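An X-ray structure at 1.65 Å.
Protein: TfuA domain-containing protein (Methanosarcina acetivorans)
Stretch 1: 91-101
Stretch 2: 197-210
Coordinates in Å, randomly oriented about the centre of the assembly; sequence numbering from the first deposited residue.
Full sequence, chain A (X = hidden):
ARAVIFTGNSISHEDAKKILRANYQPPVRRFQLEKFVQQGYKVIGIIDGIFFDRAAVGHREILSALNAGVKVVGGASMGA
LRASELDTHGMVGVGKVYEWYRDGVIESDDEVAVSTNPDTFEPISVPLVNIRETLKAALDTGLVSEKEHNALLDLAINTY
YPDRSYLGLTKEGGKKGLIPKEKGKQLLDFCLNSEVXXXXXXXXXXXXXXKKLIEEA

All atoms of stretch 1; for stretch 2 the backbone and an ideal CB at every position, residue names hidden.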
# COMPACT_ATOMS: atom_id res chain seq x y z
N MET A 91 11.90 11.22 -7.82
CA MET A 91 10.89 10.16 -7.71
C MET A 91 9.48 10.77 -7.73
O MET A 91 9.21 11.74 -7.03
CB MET A 91 11.09 9.29 -6.47
CG MET A 91 10.24 8.03 -6.46
SD MET A 91 10.76 6.90 -5.15
CE MET A 91 9.42 5.71 -5.15
N VAL A 92 8.62 10.18 -8.55
CA VAL A 92 7.24 10.64 -8.70
C VAL A 92 6.39 9.85 -7.70
O VAL A 92 6.39 8.62 -7.73
CB VAL A 92 6.71 10.39 -10.13
CG1 VAL A 92 5.26 10.85 -10.28
CG2 VAL A 92 7.60 11.07 -11.18
N GLY A 93 5.69 10.57 -6.83
CA GLY A 93 4.70 9.96 -5.94
C GLY A 93 3.29 10.17 -6.46
O GLY A 93 2.97 11.25 -6.97
N VAL A 94 2.45 9.14 -6.34
CA VAL A 94 1.03 9.23 -6.73
C VAL A 94 0.14 8.53 -5.71
O VAL A 94 0.56 7.55 -5.09
CB VAL A 94 0.73 8.68 -8.17
CG1 VAL A 94 1.46 9.47 -9.24
CG2 VAL A 94 1.06 7.20 -8.29
N GLY A 95 -1.07 9.04 -5.55
CA GLY A 95 -2.07 8.42 -4.69
C GLY A 95 -2.15 9.03 -3.30
O GLY A 95 -1.29 9.81 -2.90
N LYS A 96 -3.18 8.63 -2.56
CA LYS A 96 -3.49 9.20 -1.24
C LYS A 96 -2.46 8.85 -0.16
O LYS A 96 -2.12 9.70 0.67
CB LYS A 96 -4.90 8.80 -0.79
CG LYS A 96 -6.04 9.24 -1.73
CD LYS A 96 -6.34 10.73 -1.68
CE LYS A 96 -7.66 11.04 -2.38
NZ LYS A 96 -7.84 12.50 -2.67
N VAL A 97 -1.97 7.61 -0.18
CA VAL A 97 -0.99 7.16 0.82
C VAL A 97 0.29 8.01 0.71
O VAL A 97 0.81 8.47 1.72
CB VAL A 97 -0.69 5.63 0.73
CG1 VAL A 97 0.31 5.21 1.80
CG2 VAL A 97 -1.97 4.82 0.91
N TYR A 98 0.75 8.24 -0.52
CA TYR A 98 1.87 9.14 -0.78
C TYR A 98 1.60 10.55 -0.23
O TYR A 98 2.45 11.11 0.46
CB TYR A 98 2.19 9.22 -2.28
CG TYR A 98 3.06 10.41 -2.64
CD1 TYR A 98 4.39 10.49 -2.21
CD2 TYR A 98 2.53 11.47 -3.39
CE1 TYR A 98 5.18 11.60 -2.53
CE2 TYR A 98 3.31 12.57 -3.72
CZ TYR A 98 4.62 12.63 -3.29
OH TYR A 98 5.39 13.73 -3.63
N GLU A 99 0.43 11.10 -0.57
CA GLU A 99 0.02 12.43 -0.09
C GLU A 99 0.05 12.55 1.43
O GLU A 99 0.58 13.52 1.97
CB GLU A 99 -1.36 12.79 -0.64
CG GLU A 99 -1.38 13.11 -2.13
CD GLU A 99 -2.77 13.08 -2.75
OE1 GLU A 99 -3.79 12.97 -2.03
OE2 GLU A 99 -2.84 13.17 -4.00
N TRP A 100 -0.49 11.54 2.12
CA TRP A 100 -0.49 11.51 3.59
C TRP A 100 0.91 11.47 4.20
O TRP A 100 1.17 12.16 5.18
CB TRP A 100 -1.35 10.37 4.13
CG TRP A 100 -2.82 10.48 3.85
CD1 TRP A 100 -3.57 11.62 3.82
CD2 TRP A 100 -3.72 9.40 3.59
NE1 TRP A 100 -4.88 11.32 3.54
CE2 TRP A 100 -5.01 9.97 3.40
CE3 TRP A 100 -3.57 8.01 3.50
CZ2 TRP A 100 -6.14 9.19 3.12
CZ3 TRP A 100 -4.70 7.23 3.22
CH2 TRP A 100 -5.97 7.82 3.03
N TYR A 101 1.81 10.66 3.61
CA TYR A 101 3.21 10.62 4.05
C TYR A 101 3.90 11.97 3.81
O TYR A 101 4.58 12.49 4.70
CB TYR A 101 4.00 9.51 3.33
CG TYR A 101 3.91 8.12 3.92
CD1 TYR A 101 4.24 7.88 5.27
CD2 TYR A 101 3.55 7.03 3.12
CE1 TYR A 101 4.16 6.59 5.80
CE2 TYR A 101 3.48 5.74 3.64
CZ TYR A 101 3.80 5.53 4.98
OH TYR A 101 3.73 4.26 5.49
N UNK A 197 -10.50 0.20 -0.14
CA UNK A 197 -9.21 -0.40 -0.42
C UNK A 197 -8.31 0.66 -1.07
O UNK A 197 -8.11 0.69 -2.29
CB UNK A 197 -9.36 -1.63 -1.32
N UNK A 198 -7.79 1.53 -0.21
CA UNK A 198 -6.99 2.67 -0.67
C UNK A 198 -5.67 2.22 -1.29
O UNK A 198 -5.19 2.85 -2.23
CB UNK A 198 -6.72 3.63 0.49
N UNK A 199 -5.10 1.12 -0.78
CA UNK A 199 -3.88 0.55 -1.36
C UNK A 199 -4.10 0.11 -2.80
O UNK A 199 -3.27 0.40 -3.66
CB UNK A 199 -3.40 -0.64 -0.52
N UNK A 200 -5.23 -0.56 -3.07
CA UNK A 200 -5.56 -1.00 -4.43
C UNK A 200 -5.80 0.18 -5.37
O UNK A 200 -5.34 0.17 -6.51
CB UNK A 200 -6.80 -1.90 -4.41
N UNK A 201 -6.52 1.19 -4.88
CA UNK A 201 -6.84 2.35 -5.71
C UNK A 201 -5.59 3.14 -6.03
O UNK A 201 -5.41 3.59 -7.16
CB UNK A 201 -7.87 3.25 -5.01
N UNK A 202 -4.71 3.28 -5.04
CA UNK A 202 -3.42 3.93 -5.27
C UNK A 202 -2.54 3.13 -6.21
O UNK A 202 -1.85 3.73 -7.05
CB UNK A 202 -2.69 4.15 -3.94
N UNK A 203 -2.55 1.80 -6.07
CA UNK A 203 -1.80 0.90 -6.96
C UNK A 203 -2.20 1.09 -8.42
O UNK A 203 -1.35 1.18 -9.30
CB UNK A 203 -2.02 -0.56 -6.55
N UNK A 204 -3.51 1.16 -8.67
CA UNK A 204 -4.04 1.45 -10.01
C UNK A 204 -3.53 2.80 -10.55
O UNK A 204 -3.13 2.89 -11.71
CB UNK A 204 -5.57 1.45 -9.98
N UNK A 205 -3.50 3.81 -9.68
CA UNK A 205 -2.93 5.11 -10.04
C UNK A 205 -1.46 5.04 -10.44
O UNK A 205 -1.05 5.74 -11.37
CB UNK A 205 -3.09 6.08 -8.87
N UNK A 206 -0.68 4.19 -9.77
CA UNK A 206 0.73 3.96 -10.15
C UNK A 206 0.81 3.38 -11.56
O UNK A 206 1.58 3.86 -12.40
CB UNK A 206 1.41 3.02 -9.16
N UNK A 207 -0.01 2.36 -11.82
CA UNK A 207 -0.07 1.70 -13.13
C UNK A 207 -0.40 2.70 -14.24
O UNK A 207 0.24 2.69 -15.29
CB UNK A 207 -1.11 0.58 -13.11
N UNK A 208 -1.36 3.58 -13.98
CA UNK A 208 -1.80 4.58 -14.95
C UNK A 208 -0.74 5.65 -15.19
O UNK A 208 -0.58 6.11 -16.32
CB UNK A 208 -3.10 5.24 -14.48
N UNK A 209 -0.00 6.02 -14.14
CA UNK A 209 1.13 6.96 -14.23
C UNK A 209 2.28 6.36 -15.04
O UNK A 209 2.84 7.03 -15.93
CB UNK A 209 1.62 7.34 -12.83
N UNK A 210 2.62 5.11 -14.74
CA UNK A 210 3.65 4.37 -15.49
C UNK A 210 3.26 4.27 -16.97
O UNK A 210 4.09 4.53 -17.85
CB UNK A 210 3.85 2.97 -14.90

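Position 197 lies just before the first turn of a helix, and its ideal CB has nothing of stretch 1 within 5.5 Å. Local geometry therefore decides: an N-cap favours Asp, Asn, Ser or Thr. It is Asp197, whose OD1 accepts from the backbone N of 200 at 3.1 Å.

At 198 the CA-to-CB bond points toward stretch 1, and the ideal CB sits 4.9 Å from both Val97 CG2 and Trp100 CZ3. An apolar side chain such as Leu, Ile, Val or Met would suit. Ile198 fills the place: its CG2 lies 4.3 Å from Val97 CG2, its CG1 4.2 Å from Trp100 CH2, approaching the ring obliquely, and its CD1 reaches the aliphatic part of Lys96, 3.7 Å from CG.

Positions 199, 200 and 201 have ideal CB atoms beyond 5.5 Å of stretch 1, which leaves their identity open. They are Lys199, Arg200 and Gln201.

Position 202 is the most constrained. Its CA is 4.7 Å from that of Gly95, and its ideal CB, 4.4 Å from Gly95 CA and 4.7 Å from Lys96 N, points toward the start of helix 96-101, where backbone NH groups lack acceptors within their own helix. A short acceptor is indicated: Asp best, with Asn or Ser conceivable. Asp202, chi1 -82° (m), spreads its carboxylate across two donors: Lys96 N to OD1 at 3.0 Å (154°) and Val97 N to OD2 at 2.8 Å (168°). A water extends the pattern, donating to Asp202 OD2 (2.6 Å) and Val94 O (2.7 Å) while accepting from Tyr98 N (2.9 Å). The close approach depends on Gly95: an ideal CB there would fall 2.5 Å from Asp202 CG.

At 203 and 204 no atom of stretch 1 lies within 5.5 Å of the ideal CB, and the bond at 203 points away, so many helix-compatible residues would do; they are Ala203 and Val204.

At 205 the ideal CB points toward stretch 1, 4.3 Å from Val94 CG2, so an aliphatic residue would fit. Leu205 places CD1 3.8 Å from Gly95 CA.

Position 206 points sideways, yet its ideal CB is also 4.3 Å from Val94 CG2; Val, Ile, Leu or Ala would serve. Val206 packs its CG2 3.5 Å from Val94 CG2.

The bond at 207 points away, and neither 207 nor 208 has stretch 1 within 5.5 Å of its ideal CB; most helix-compatible residues would suit. They are Leu207 and Glu208.

At 209 the ideal CB points toward stretch 1, 4.2 Å from Val94 CG1, suggesting a small or beta-branched residue: Val, Thr or Ala. In Thr209, OG1 donates to Leu205 O (2.9 Å) while lying 3.4 Å from Val94 CG1, and CG2 comes within 4.4 Å of Val92 CG1.

Position 210, unconstrained by stretch 1, is Val210.

Stretch 2 (197-210) DIKRQDAVLVLETV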
# COMPACT_ATOMS: atom_id res chain seq x y z
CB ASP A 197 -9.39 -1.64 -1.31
CG ASP A 197 -8.13 -2.52 -1.38
OD1 ASP A 197 -7.02 -2.07 -1.02
OD2 ASP A 197 -8.27 -3.69 -1.82
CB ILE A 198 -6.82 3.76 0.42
CG1 ILE A 198 -6.28 5.07 -0.18
CG2 ILE A 198 -5.95 3.30 1.59
CD1 ILE A 198 -7.22 5.74 -1.17
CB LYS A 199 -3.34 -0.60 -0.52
CG LYS A 199 -2.75 -0.14 0.81
CD LYS A 199 -1.87 -1.24 1.39
CE LYS A 199 -0.40 -1.02 1.11
NZ LYS A 199 0.41 -2.13 1.67
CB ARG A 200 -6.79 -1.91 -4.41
CG ARG A 200 -7.14 -2.50 -5.76
CD ARG A 200 -8.43 -3.31 -5.70
NE ARG A 200 -8.65 -4.01 -6.97
CZ ARG A 200 -8.12 -5.19 -7.29
NH1 ARG A 200 -7.34 -5.83 -6.42
NH2 ARG A 200 -8.38 -5.73 -8.47
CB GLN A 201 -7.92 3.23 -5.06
CG GLN A 201 -9.28 2.54 -5.06
CD GLN A 201 -10.36 3.33 -4.35
OE1 GLN A 201 -10.14 3.87 -3.26
NE2 GLN A 201 -11.54 3.39 -4.96
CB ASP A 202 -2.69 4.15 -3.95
CG ASP A 202 -3.15 5.38 -3.21
OD1 ASP A 202 -4.18 6.00 -3.58
OD2 ASP A 202 -2.46 5.71 -2.23
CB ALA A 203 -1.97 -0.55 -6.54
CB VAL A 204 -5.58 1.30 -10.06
CG1 VAL A 204 -6.15 1.77 -11.39
CG2 VAL A 204 -5.94 -0.17 -9.85
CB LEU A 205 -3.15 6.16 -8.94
CG LEU A 205 -4.57 6.70 -8.69
CD1 LEU A 205 -4.53 7.67 -7.52
CD2 LEU A 205 -5.15 7.37 -9.93
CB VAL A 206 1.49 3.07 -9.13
CG1 VAL A 206 2.91 2.80 -9.60
CG2 VAL A 206 1.51 3.73 -7.76
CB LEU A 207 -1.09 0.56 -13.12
CG LEU A 207 -0.84 -0.62 -12.17
CD1 LEU A 207 -1.95 -1.63 -12.33
CD2 LEU A 207 0.53 -1.28 -12.39
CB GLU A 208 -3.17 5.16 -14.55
CG GLU A 208 -4.27 4.11 -14.65
CD GLU A 208 -5.64 4.53 -14.12
OE1 GLU A 208 -5.73 5.37 -13.19
OE2 GLU A 208 -6.64 3.98 -14.64
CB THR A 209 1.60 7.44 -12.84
OG1 THR A 209 0.52 8.09 -12.18
CG2 THR A 209 2.76 8.43 -12.94
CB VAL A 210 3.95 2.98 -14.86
CG1 VAL A 210 4.86 2.16 -15.76
CG2 VAL A 210 4.59 3.14 -13.49
O HOH W 1 0.02 6.44 -2.68
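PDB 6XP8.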